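Local coordinates for protein beta-1,4-exocellulase (Thermobifida fusca, PDB 4B4H) that hydrolyses beta-1,4-glycosidic bonds of cellulose as a family 6 cellobiohydrolase, of which this chain is the catalytic domain, at residues L141-G146 against G190-D195; G149-C154 against N384-N389; G162-V167 against A209-S214; P200-F205 against Q267-A272; Q271-K276 against I282-D287. All coordinates share one frame; numbering follows the deposited sequence.

Contact 1 of 5, residues L141-G146 against G190-D195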
# COMPACT_ATOMS: atom_id res chain seq x y z
N LEU A 141 -1.28 -1.89 15.58
CA LEU A 141 -1.82 -2.38 16.86
C LEU A 141 -1.24 -3.73 17.28
O LEU A 141 -1.50 -4.19 18.39
CB LEU A 141 -3.35 -2.41 16.84
CG LEU A 141 -3.99 -1.12 16.33
CD1 LEU A 141 -5.50 -1.27 16.32
CD2 LEU A 141 -3.59 0.10 17.14
N VAL A 142 -0.48 -4.35 16.38
CA VAL A 142 0.27 -5.58 16.67
C VAL A 142 1.69 -5.23 17.14
O VAL A 142 2.16 -5.74 18.15
CB VAL A 142 0.37 -6.50 15.42
CG1 VAL A 142 1.20 -7.75 15.73
CG2 VAL A 142 -1.02 -6.88 14.91
N THR A 143 2.34 -4.33 16.40
CA THR A 143 3.80 -4.16 16.47
C THR A 143 4.27 -2.88 17.16
O THR A 143 5.40 -2.81 17.66
CB THR A 143 4.39 -4.13 15.05
OG1 THR A 143 3.91 -2.96 14.38
CG2 THR A 143 3.99 -5.38 14.26
N ASN A 144 3.41 -1.87 17.17
CA ASN A 144 3.81 -0.56 17.69
C ASN A 144 3.10 -0.12 18.98
O ASN A 144 2.97 1.07 19.25
CB ASN A 144 3.68 0.50 16.58
CG ASN A 144 4.66 0.28 15.44
OD1 ASN A 144 5.78 -0.17 15.64
ND2 ASN A 144 4.25 0.63 14.22
N VAL A 145 2.68 -1.09 19.81
CA VAL A 145 1.94 -0.77 21.03
C VAL A 145 2.81 -0.86 22.29
O VAL A 145 2.49 -0.28 23.33
CB VAL A 145 0.66 -1.62 21.16
CG1 VAL A 145 0.00 -1.44 22.52
CG2 VAL A 145 -0.32 -1.23 20.08
N GLY A 146 3.91 -1.60 22.20
CA GLY A 146 4.82 -1.76 23.33
C GLY A 146 6.26 -1.64 22.89
O GLY A 146 6.54 -1.43 21.71
N GLY A 190 8.18 -6.94 5.15
CA GLY A 190 9.14 -6.28 6.03
C GLY A 190 8.54 -5.58 7.24
O GLY A 190 9.22 -4.83 7.91
N TRP A 191 7.25 -5.82 7.50
CA TRP A 191 6.60 -5.31 8.70
C TRP A 191 6.03 -6.43 9.52
O TRP A 191 6.29 -6.52 10.72
CB TRP A 191 5.50 -4.31 8.31
CG TRP A 191 4.81 -3.57 9.44
CD1 TRP A 191 4.85 -3.82 10.82
CD2 TRP A 191 3.88 -2.46 9.30
NE1 TRP A 191 4.06 -2.94 11.51
CE2 TRP A 191 3.45 -2.09 10.65
CE3 TRP A 191 3.39 -1.74 8.22
CZ2 TRP A 191 2.56 -1.05 10.88
CZ3 TRP A 191 2.50 -0.69 8.46
CH2 TRP A 191 2.09 -0.36 9.76
N ILE A 192 5.26 -7.32 8.88
CA ILE A 192 4.54 -8.35 9.63
C ILE A 192 4.88 -9.78 9.17
O ILE A 192 4.06 -10.70 9.29
CB ILE A 192 3.01 -8.09 9.65
CG1 ILE A 192 2.40 -8.24 8.25
CG2 ILE A 192 2.70 -6.73 10.26
CD1 ILE A 192 0.90 -8.40 8.24
N GLY A 193 6.10 -9.96 8.68
CA GLY A 193 6.52 -11.26 8.18
C GLY A 193 7.11 -12.20 9.21
O GLY A 193 7.32 -13.36 8.91
N TRP A 194 7.38 -11.70 10.42
CA TRP A 194 7.99 -12.50 11.49
C TRP A 194 7.05 -13.45 12.19
O TRP A 194 5.85 -13.17 12.32
CB TRP A 194 8.63 -11.59 12.53
CG TRP A 194 9.87 -10.89 12.04
CD1 TRP A 194 11.19 -11.28 12.22
CD2 TRP A 194 9.94 -9.64 11.28
NE1 TRP A 194 12.04 -10.39 11.64
CE2 TRP A 194 11.36 -9.39 11.05
CE3 TRP A 194 9.00 -8.75 10.78
CZ2 TRP A 194 11.80 -8.27 10.36
CZ3 TRP A 194 9.45 -7.63 10.08
CH2 TRP A 194 10.83 -7.40 9.87
N ASP A 195 7.60 -14.55 12.69
CA ASP A 195 6.86 -15.53 13.49
C ASP A 195 6.01 -14.86 14.58
O ASP A 195 4.93 -15.36 14.92
CB ASP A 195 7.81 -16.56 14.15
CG ASP A 195 8.32 -17.61 13.17
OD1 ASP A 195 8.01 -17.54 11.97
OD2 ASP A 195 9.05 -18.53 13.60
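Trp191 and Thr143 meet through one nearly linear hydrogen bond: Trp191 NE1 donates to Thr143 OG1 over 2.9 Å, with an N-H...O angle of 175°. The hydroxyl oxygen lies only 2° out of the indole plane, so the ring is approached at its pyrrole edge. Thr143 CG2 lies 3.7 Å from Trp191 NE1. Asn144 approaches the six-membered part obliquely, with ND2 4.1 Å from Trp191 CZ2. Beside this bond, Ile192 CG2 is a looser neighbour, 4.4 Å from Thr143 CG2.

A second shell fixes these groups. Thr143 OG1 also hydrogen-bonds to Pro139 O; because a carbonyl can only accept, the hydroxyl can give its proton there while its oxygen accepts from the indole N-H. Asn144 ND2 has its polar partner in Asn140 OD1. In Trp191 CG is anti to the backbone N (chi1 -174°), which carries the ring out to Thr143. The indole is predicted to bind substrate, and the side chains of Trp191 and Asp136, the predicted proton donor, approach to about 3 Å at their nearest atoms. A leucine in place of Trp191 would probably leave Thr143 OG1 without its N-H donor and strip this predicted sugar site of its aromatic surface.

Helices 140-143 and 189-192 follow strands 127-133 and 180-185, parallel neighbours in the central sheet. Helix 198-209 packs on both segments, Ser201 touching Val142 and Ile192, while helix 152-160 covers Leu141 and Asn144.

Contact 2 of 5, residues G149-C154 against N384-N389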
# COMPACT_ATOMS: atom_id res chain seq x y z
N GLY A 149 9.94 1.59 20.18
CA GLY A 149 9.19 1.81 18.94
C GLY A 149 7.69 1.89 19.16
O GLY A 149 6.96 2.33 18.27
N GLY A 150 7.23 1.47 20.33
CA GLY A 150 5.83 1.64 20.69
C GLY A 150 5.47 3.12 20.78
O GLY A 150 6.30 3.94 21.17
N THR A 151 4.25 3.46 20.39
CA THR A 151 3.77 4.83 20.55
C THR A 151 2.52 4.90 21.41
O THR A 151 1.66 4.01 21.38
CB THR A 151 3.48 5.51 19.19
OG1 THR A 151 2.41 4.82 18.54
CG2 THR A 151 4.73 5.50 18.28
N GLU A 152 2.40 5.99 22.17
CA GLU A 152 1.23 6.23 23.01
C GLU A 152 -0.03 6.37 22.16
O GLU A 152 -1.10 5.91 22.56
CB GLU A 152 1.46 7.44 23.91
CG GLU A 152 2.73 7.30 24.74
CD GLU A 152 2.69 7.98 26.09
OE1 GLU A 152 1.59 8.22 26.65
OE2 GLU A 152 3.79 8.27 26.62
N LEU A 153 0.11 6.99 20.99
CA LEU A 153 -1.00 7.03 20.04
C LEU A 153 -1.52 5.66 19.61
O LEU A 153 -2.73 5.43 19.64
CB LEU A 153 -0.67 7.89 18.81
CG LEU A 153 -1.83 8.13 17.83
CD1 LEU A 153 -3.04 8.75 18.51
CD2 LEU A 153 -1.38 9.00 16.66
N CYS A 154 -0.63 4.74 19.22
CA CYS A 154 -1.09 3.39 18.85
C CYS A 154 -1.77 2.65 20.00
O CYS A 154 -2.84 2.07 19.82
CB CYS A 154 0.02 2.54 18.26
SG CYS A 154 0.61 3.10 16.64
N ASN A 384 14.81 5.67 13.81
CA ASN A 384 14.28 5.33 15.11
C ASN A 384 14.12 3.82 15.20
O ASN A 384 14.46 3.10 14.26
CB ASN A 384 12.97 6.07 15.40
CG ASN A 384 11.92 5.88 14.32
OD1 ASN A 384 11.55 4.75 14.00
ND2 ASN A 384 11.44 6.97 13.75
N ALA A 385 13.59 3.32 16.31
CA ALA A 385 13.43 1.89 16.50
C ALA A 385 12.74 1.20 15.31
O ALA A 385 13.11 0.09 14.94
CB ALA A 385 12.71 1.58 17.82
N ARG A 386 11.77 1.88 14.69
CA ARG A 386 10.96 1.24 13.64
C ARG A 386 11.66 1.06 12.29
O ARG A 386 11.18 0.29 11.44
CB ARG A 386 9.60 1.94 13.47
CG ARG A 386 8.61 1.68 14.59
CD ARG A 386 7.37 2.58 14.50
NE ARG A 386 7.67 4.02 14.42
CZ ARG A 386 8.06 4.78 15.44
NH1 ARG A 386 8.24 4.25 16.64
NH2 ARG A 386 8.29 6.08 15.25
N ASN A 387 12.79 1.73 12.09
CA ASN A 387 13.58 1.49 10.87
C ASN A 387 15.02 1.02 11.13
O ASN A 387 15.93 1.34 10.37
CB ASN A 387 13.56 2.72 9.94
CG ASN A 387 14.57 3.77 10.35
OD1 ASN A 387 15.01 3.82 11.50
ND2 ASN A 387 14.96 4.62 9.40
N GLY A 388 15.22 0.28 12.21
CA GLY A 388 16.56 -0.11 12.65
C GLY A 388 17.54 1.03 12.92
O GLY A 388 18.75 0.87 12.77
N ASN A 389 17.02 2.19 13.31
CA ASN A 389 17.85 3.37 13.56
C ASN A 389 18.85 3.67 12.42
O ASN A 389 20.06 3.85 12.63
CB ASN A 389 18.55 3.23 14.92
CG ASN A 389 17.64 3.62 16.07
OD1 ASN A 389 17.56 4.79 16.44
ND2 ASN A 389 16.94 2.65 16.63
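Arg386, which reaches across to Gly149, stands in a turn built round one doubly gripped acceptor, Asn384 O. Asn387 N (3.1 Å) and Asn389 N (2.9 Å) both donate to Asn384 O, from opposite faces of its plane. The same asparagine works through its side chain, Asn384 OD1 accepting from Arg386 N at 3.0 Å in the carbonyl plane, on a lone pair.

From this base the arginine chain bends at chi3 (-53°) and lays its guanidinium edge against Gly149. Arg386 NH1 lies 2.8 Å from Gly149 O, but the N-H...O angle of 128° makes the hydrogen bond weak. Thr151 CG2, 4.1 Å from Arg386 NH1, covers one face of the group, and Asn384 OD1 also lies over a face, displaced from the centre of the group. Ala385 CB packs 3.6 Å from Gly149 N. Gly149 has a positive phi (109°), and its lack of a side chain suits this close approach. A leucine replacing Arg386 would probably leave Gly149 O without this donor and the two loops joined mainly by the Ala385 packing.

Thr151 caps helix 152-160, its OG1 accepting from Cys154 N over 3.1 Å and also bonding to Cys89 O, close to the Cys89-Cys154 disulfide. Asn389 belongs to a calcium site that carries no ion here. The side chain of Arg386 lies about 7 Å from that of Trp191, predicted to bind substrate. The arrangement is an Asx turn leading into a short 3-10 segment and set against a helix N-cap, joining two surface loops.

Contact 3 of 5, residues G162-V167 against A209-S214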
# COMPACT_ATOMS: atom_id res chain seq x y z
N GLY A 162 -10.51 2.33 17.85
CA GLY A 162 -10.82 3.30 16.79
C GLY A 162 -10.50 2.74 15.42
O GLY A 162 -11.30 2.89 14.50
N TYR A 163 -9.31 2.16 15.28
CA TYR A 163 -8.94 1.45 14.05
C TYR A 163 -9.82 0.25 13.75
O TYR A 163 -10.34 0.12 12.65
CB TYR A 163 -7.49 0.97 14.11
CG TYR A 163 -6.41 2.01 13.86
CD1 TYR A 163 -6.67 3.39 13.90
CD2 TYR A 163 -5.11 1.59 13.61
CE1 TYR A 163 -5.65 4.31 13.68
CE2 TYR A 163 -4.09 2.49 13.39
CZ TYR A 163 -4.36 3.85 13.43
OH TYR A 163 -3.34 4.75 13.21
N VAL A 164 -10.00 -0.63 14.74
CA VAL A 164 -10.77 -1.86 14.53
C VAL A 164 -12.22 -1.51 14.13
O VAL A 164 -12.75 -2.02 13.14
CB VAL A 164 -10.71 -2.78 15.78
CG1 VAL A 164 -11.67 -3.95 15.65
CG2 VAL A 164 -9.30 -3.27 16.01
N ASN A 165 -12.85 -0.63 14.90
CA ASN A 165 -14.24 -0.25 14.65
C ASN A 165 -14.42 0.63 13.42
O ASN A 165 -15.44 0.51 12.74
CB ASN A 165 -14.84 0.45 15.87
CG ASN A 165 -15.10 -0.51 17.02
OD1 ASN A 165 -15.28 -1.71 16.82
ND2 ASN A 165 -15.13 0.02 18.24
N GLY A 166 -13.46 1.51 13.15
CA GLY A 166 -13.47 2.34 11.94
C GLY A 166 -13.45 1.44 10.71
O GLY A 166 -14.33 1.55 9.86
N VAL A 167 -12.44 0.58 10.64
CA VAL A 167 -12.29 -0.38 9.55
C VAL A 167 -13.54 -1.25 9.37
O VAL A 167 -14.01 -1.42 8.24
CB VAL A 167 -11.03 -1.25 9.73
CG1 VAL A 167 -11.06 -2.44 8.78
CG2 VAL A 167 -9.77 -0.43 9.53
N ALA A 209 -12.80 -7.23 10.60
CA ALA A 209 -13.82 -7.74 9.69
C ALA A 209 -15.12 -8.13 10.37
O ALA A 209 -16.16 -8.19 9.73
CB ALA A 209 -13.26 -8.94 8.95
N ASN A 210 -15.05 -8.43 11.67
CA ASN A 210 -16.26 -8.75 12.43
C ASN A 210 -16.75 -7.62 13.32
O ASN A 210 -17.75 -7.78 14.02
CB ASN A 210 -16.02 -10.02 13.24
CG ASN A 210 -15.98 -11.24 12.37
OD1 ASN A 210 -17.02 -11.81 12.05
ND2 ASN A 210 -14.78 -11.63 11.95
N ALA A 211 -16.06 -6.47 13.27
CA ALA A 211 -16.41 -5.30 14.08
C ALA A 211 -17.49 -4.43 13.42
O ALA A 211 -17.66 -4.47 12.21
CB ALA A 211 -15.16 -4.46 14.34
N SER A 212 -18.20 -3.62 14.22
CA SER A 212 -19.14 -2.61 13.70
C SER A 212 -20.23 -3.16 12.78
O SER A 212 -20.75 -2.43 11.91
CB SER A 212 -18.40 -1.49 12.97
OG SER A 212 -17.40 -0.92 13.78
N GLY A 213 -20.57 -4.43 12.96
CA GLY A 213 -21.61 -5.07 12.15
C GLY A 213 -21.10 -5.80 10.93
O GLY A 213 -21.87 -6.45 10.24
N SER A 214 -19.80 -5.69 10.65
CA SER A 214 -19.20 -6.36 9.49
C SER A 214 -19.10 -7.89 9.69
O SER A 214 -19.20 -8.40 10.83
CB SER A 214 -17.84 -5.74 9.17
OG SER A 214 -17.22 -6.33 8.02
O HOH W 1 -17.41 -3.45 16.67
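Ser212 reaches the backbone of Asn165 with its hydroxyl: Ser212 OG donates to Asn165 O over 2.6 Å, in the carbonyl plane and on a lone pair. The C=O...O angle of 117° shows that the donor comes from well to one side of the carbonyl bond. With chi1 at -54°, Ser212 OG is anti to its own carbonyl carbon and aimed at the helix. The Asn165 side chain takes the corresponding position, CG beside the backbone N at chi1 -72°, which brings OD1 to 3.7 Å from Ala211 CB. One water completes a second polar link, donating to Asn165 OD1 at 2.8 Å and accepting from Ser212 N.

Ser212 and Gly213 are the central residues of a type I' beta turn running from Ala211 to Ser214 and closed by Ser214 N to Ala211 O at 2.9 Å. The turn lies in the connection from helix 198-209 to strand 221-224 and lodges against the side of helix 162-175, which precedes strand 180-185, the parallel neighbour of that strand.

Ala211 fills the apolar part of the contact. Its CB is 3.8 Å from Val164 CG1, the valine branch that lies anti to the backbone N, and also rests on Val164 O. Behind the turn Ser214 OG donates to Ala209 O at 2.7 Å from above the carbonyl plane, while Ser212 O accepts from Arg172 NE, further along the same helix.

Contact 4 of 5, residues P200-F205 against Q267-A272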
# COMPACT_ATOMS: atom_id res chain seq x y z
N PRO A 200 -0.52 -12.75 14.81
CA PRO A 200 -1.20 -11.65 15.49
C PRO A 200 -1.90 -10.65 14.54
O PRO A 200 -3.00 -10.17 14.84
CB PRO A 200 -0.07 -10.97 16.27
CG PRO A 200 0.86 -12.09 16.57
CD PRO A 200 0.85 -12.95 15.34
N SER A 201 -1.27 -10.37 13.39
CA SER A 201 -1.89 -9.54 12.37
C SER A 201 -3.14 -10.22 11.81
O SER A 201 -4.17 -9.58 11.64
CB SER A 201 -0.90 -9.24 11.24
OG SER A 201 0.18 -8.46 11.70
N VAL A 202 -3.03 -11.52 11.53
CA VAL A 202 -4.17 -12.29 11.02
C VAL A 202 -5.37 -12.16 11.97
O VAL A 202 -6.51 -11.93 11.53
CB VAL A 202 -3.81 -13.77 10.78
CG1 VAL A 202 -5.05 -14.60 10.51
CG2 VAL A 202 -2.80 -13.88 9.64
N ASP A 203 -5.08 -12.28 13.27
CA ASP A 203 -6.11 -12.18 14.30
C ASP A 203 -6.80 -10.83 14.28
O ASP A 203 -8.04 -10.77 14.35
CB ASP A 203 -5.53 -12.46 15.69
CG ASP A 203 -5.13 -13.91 15.87
OD1 ASP A 203 -5.59 -14.77 15.08
OD2 ASP A 203 -4.38 -14.20 16.83
N ILE A 204 -6.01 -9.76 14.16
CA ILE A 204 -6.53 -8.40 14.12
C ILE A 204 -7.32 -8.08 12.84
O ILE A 204 -8.31 -7.37 12.90
CB ILE A 204 -5.46 -7.31 14.42
CG1 ILE A 204 -6.15 -6.03 14.91
CG2 ILE A 204 -4.56 -7.02 13.23
CD1 ILE A 204 -5.26 -5.03 15.59
N PHE A 205 -6.89 -8.64 11.71
CA PHE A 205 -7.68 -8.49 10.48
C PHE A 205 -9.08 -9.07 10.67
O PHE A 205 -10.09 -8.47 10.25
CB PHE A 205 -6.99 -9.18 9.30
CG PHE A 205 -5.66 -8.58 8.93
CD1 PHE A 205 -5.38 -7.23 9.16
CD2 PHE A 205 -4.68 -9.36 8.31
CE1 PHE A 205 -4.16 -6.69 8.80
CE2 PHE A 205 -3.45 -8.83 7.95
CZ PHE A 205 -3.19 -7.49 8.19
N GLN A 267 0.85 -15.08 -0.25
CA GLN A 267 0.35 -16.45 -0.45
C GLN A 267 0.17 -17.19 0.86
O GLN A 267 -0.86 -17.83 1.08
CB GLN A 267 1.18 -17.24 -1.46
CG GLN A 267 0.99 -16.77 -2.89
CD GLN A 267 1.87 -17.53 -3.86
OE1 GLN A 267 2.96 -17.98 -3.49
NE2 GLN A 267 1.40 -17.71 -5.08
N ASP A 268 1.17 -17.09 1.74
CA ASP A 268 1.05 -17.65 3.09
C ASP A 268 -0.05 -16.96 3.89
O ASP A 268 -0.86 -17.62 4.52
CB ASP A 268 2.38 -17.58 3.83
CG ASP A 268 3.28 -18.78 3.55
OD1 ASP A 268 2.93 -19.62 2.69
OD2 ASP A 268 4.34 -18.91 4.18
N LEU A 269 -0.10 -15.63 3.84
CA LEU A 269 -1.12 -14.86 4.54
C LEU A 269 -2.52 -15.28 4.10
O LEU A 269 -3.41 -15.46 4.95
CB LEU A 269 -0.88 -13.35 4.35
CG LEU A 269 -1.68 -12.34 5.18
CD1 LEU A 269 -1.21 -12.28 6.62
CD2 LEU A 269 -1.60 -10.98 4.51
N ARG A 270 -2.70 -15.47 2.79
CA ARG A 270 -3.99 -15.87 2.21
C ARG A 270 -4.51 -17.15 2.87
O ARG A 270 -5.68 -17.23 3.26
CB ARG A 270 -3.90 -16.03 0.69
CG ARG A 270 -5.25 -16.24 0.05
CD ARG A 270 -5.13 -16.64 -1.41
NE ARG A 270 -6.46 -16.95 -1.94
CZ ARG A 270 -7.06 -18.13 -1.83
NH1 ARG A 270 -6.46 -19.13 -1.21
NH2 ARG A 270 -8.28 -18.30 -2.34
N GLN A 271 -3.63 -18.14 3.00
CA GLN A 271 -3.94 -19.40 3.66
C GLN A 271 -4.25 -19.23 5.15
O GLN A 271 -5.23 -19.76 5.65
CB GLN A 271 -2.84 -20.45 3.43
CG GLN A 271 -2.80 -21.04 2.01
CD GLN A 271 -4.18 -21.25 1.40
OE1 GLN A 271 -5.09 -21.82 2.03
NE2 GLN A 271 -4.36 -20.79 0.17
N ALA A 272 -3.41 -18.47 5.84
CA ALA A 272 -3.64 -18.16 7.26
C ALA A 272 -5.00 -17.52 7.48
O ALA A 272 -5.73 -17.89 8.40
CB ALA A 272 -2.54 -17.27 7.80
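Val202 and Phe205 of helix 198-209 meet Leu269 and Ala272 of helix 262-276 where two helices of the distorted alpha/beta barrel of family 6 pack side by side. The first helix links strands 180-185 and 221-224, and the second precedes strand 283-287, so the pair lies on the outside of three consecutive parallel strands. The axes of the two short segments come within 10.6 Å and cross at -53°, and the nearest CA atoms, those of Val202 and Ala272, are 7.0 Å apart.

No hydrogen bond joins segments 200-205 and 267-272, whose mutual contacts are apolar. Val202 CG2 touches two residues about one turn apart on the facing helix, Leu269 CD1 at 3.8 Å and Ala272 CB at 3.9 Å. That branch stands beside the valine's backbone N, because CG1 takes the anti place at chi1 169°. The side chains of Val202 and Leu269 pass alongside each other in opposite directions rather than meeting end on, and the short Ala272 lets the valine come near the helix backbone, with Val202 CG1 4.0 Å from Ala272 O.

Around these contacts, Phe198 touches both Leu269 and Ala272, and Leu273 extends the apolar patch on Val202 and Phe205. Toward the surface Asp203 forms a salt bridge with Lys276, joining the same two helices by charge.

Phe205 is met at its ring edge, with CE2 4.3 Å from Leu269 CD1, while Ser201 O of its own helix stands 3.2 Å above the plane of the Phe205 ring, nearer the ring's margin than its centre.

Contact 5 of 5, residues Q271-K276 against I282-D287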
# COMPACT_ATOMS: atom_id res chain seq x y z
N GLN A 271 -3.63 -18.14 3.00
CA GLN A 271 -3.94 -19.40 3.66
C GLN A 271 -4.25 -19.23 5.15
O GLN A 271 -5.23 -19.76 5.65
CB GLN A 271 -2.84 -20.45 3.43
CG GLN A 271 -2.80 -21.04 2.01
CD GLN A 271 -4.18 -21.25 1.40
OE1 GLN A 271 -5.09 -21.82 2.03
NE2 GLN A 271 -4.36 -20.79 0.17
N ALA A 272 -3.41 -18.47 5.84
CA ALA A 272 -3.64 -18.16 7.26
C ALA A 272 -5.00 -17.52 7.48
O ALA A 272 -5.73 -17.89 8.40
CB ALA A 272 -2.54 -17.27 7.80
N LEU A 273 -5.38 -16.59 6.60
CA LEU A 273 -6.62 -15.85 6.77
C LEU A 273 -7.84 -16.72 6.56
O LEU A 273 -8.83 -16.60 7.27
CB LEU A 273 -6.67 -14.63 5.84
CG LEU A 273 -5.65 -13.54 6.20
CD1 LEU A 273 -5.27 -12.77 4.95
CD2 LEU A 273 -6.13 -12.60 7.31
N ILE A 274 -7.76 -17.61 5.57
CA ILE A 274 -8.87 -18.53 5.33
C ILE A 274 -9.05 -19.46 6.53
O ILE A 274 -10.18 -19.67 6.97
CB ILE A 274 -8.69 -19.33 4.02
CG1 ILE A 274 -8.57 -18.37 2.83
CG2 ILE A 274 -9.87 -20.27 3.82
CD1 ILE A 274 -8.41 -19.07 1.49
N ALA A 275 -7.94 -19.95 7.07
CA ALA A 275 -7.95 -20.80 8.27
C ALA A 275 -8.58 -20.09 9.47
O ALA A 275 -9.36 -20.69 10.22
CB ALA A 275 -6.54 -21.29 8.58
N LYS A 276 -8.26 -18.81 9.64
CA LYS A 276 -8.87 -17.96 10.66
C LYS A 276 -10.39 -17.81 10.49
O LYS A 276 -11.12 -17.64 11.48
CB LYS A 276 -8.18 -16.60 10.66
CG LYS A 276 -8.59 -15.66 11.79
CD LYS A 276 -8.17 -16.16 13.17
CE LYS A 276 -8.71 -15.23 14.25
NZ LYS A 276 -8.54 -15.75 15.65
N ILE A 282 -10.99 -15.64 -1.24
CA ILE A 282 -10.26 -14.36 -1.18
C ILE A 282 -9.09 -14.37 -2.17
O ILE A 282 -8.42 -15.38 -2.36
CB ILE A 282 -9.82 -13.89 0.24
CG1 ILE A 282 -9.03 -14.96 1.02
CG2 ILE A 282 -11.01 -13.37 1.06
CD1 ILE A 282 -8.38 -14.41 2.28
N GLY A 283 -8.90 -13.24 -2.84
CA GLY A 283 -7.72 -13.02 -3.68
C GLY A 283 -6.86 -11.93 -3.08
O GLY A 283 -7.35 -11.07 -2.32
N MET A 284 -5.58 -11.95 -3.40
CA MET A 284 -4.65 -10.96 -2.86
C MET A 284 -4.21 -9.97 -3.95
O MET A 284 -4.12 -10.33 -5.11
CB MET A 284 -3.41 -11.64 -2.25
CG MET A 284 -3.69 -12.77 -1.26
SD MET A 284 -4.63 -12.29 0.20
CE MET A 284 -3.28 -11.78 1.26
N LEU A 285 -3.91 -8.74 -3.56
CA LEU A 285 -3.28 -7.78 -4.47
C LEU A 285 -1.88 -7.44 -3.96
O LEU A 285 -1.64 -7.50 -2.76
CB LEU A 285 -4.10 -6.50 -4.59
CG LEU A 285 -5.56 -6.60 -5.02
CD1 LEU A 285 -6.24 -5.23 -4.97
CD2 LEU A 285 -5.68 -7.24 -6.41
N ILE A 286 -0.96 -7.14 -4.89
CA ILE A 286 0.31 -6.49 -4.53
C ILE A 286 0.48 -5.22 -5.37
O ILE A 286 0.35 -5.26 -6.59
CB ILE A 286 1.56 -7.36 -4.77
CG1 ILE A 286 1.42 -8.78 -4.17
CG2 ILE A 286 2.81 -6.64 -4.25
CD1 ILE A 286 2.42 -9.78 -4.75
N ASP A 287 0.81 -4.11 -4.71
CA ASP A 287 1.07 -2.86 -5.41
C ASP A 287 2.51 -2.86 -5.89
O ASP A 287 3.43 -2.82 -5.07
CB ASP A 287 0.87 -1.68 -4.45
CG ASP A 287 1.04 -0.32 -5.11
OD1 ASP A 287 1.34 -0.21 -6.33
OD2 ASP A 287 0.89 0.68 -4.37
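Leu273 and Ile274 meet Ile282 and Met284 through aliphatic carbons and a thioether methyl, so no flat group takes part across the contact and there is neither ring face nor edge to assign. Aromatic neighbours come from elsewhere: Phe222 of strand 221-224 touches Leu273, Ile282 and Met284, and Phe205 of helix 198-209 touches Leu273.

Ile282 has the largest share of the contact, lying against two consecutive helix residues. Its CD1 is 4.0 Å from Leu273 CB, and its CG1 is 3.9 Å from Ile274 CG1. The two isoleucines run alongside each other in opposite directions. Ile282 CG1 stands between the backbone N and the carbonyl carbon (chi1 52°), the crowded rotamer, which turns the longer branch to the helix. Ile274 CD1 is 4.2 Å from Ile282 CG1. Met284 reaches less closely: its side chain is bent at every torsion, and CE ends 4.3 Å from Leu273 CD1.

The contact follows a short connection of five residues, so the chain leaves the helix and soon returns beside it as a strand. Asp281, in that connection and about 6 Å from Ile282 between side chains, belongs with Asp4 to a calcium site that is empty here. Arg270 NE also bonds to Ile282 O, tying the helix to the strand entrance.

Strand 283-287 runs parallel between strands 221-224 and 346-350; helix 262-276 covers it through Leu269, Arg270 and Leu273, and helix 198-209 lies against that helix in turn.

Contacts 4 and 5 are closest, with centres about 7 Å apart: both use helix 262-276, which packs on helix 198-209 in the first and on strand 283-287 in the second. Contact 1 touches contact 4, their centres about 12 Å apart, and contact 2 through Asn144 and Thr151, with centres about 11 Å apart. Contact 3 touches contact 1 through Tyr163 and Leu141, centres about 20 Å apart, and alternates along the chain with contacts 1 and 4. Contact 2 joins segments 230 residues apart, with segments 162-167 to 282-287 between them. The contacts thus run from the sheet and its outer helices toward the loops near Trp191, predicted to bind substrate.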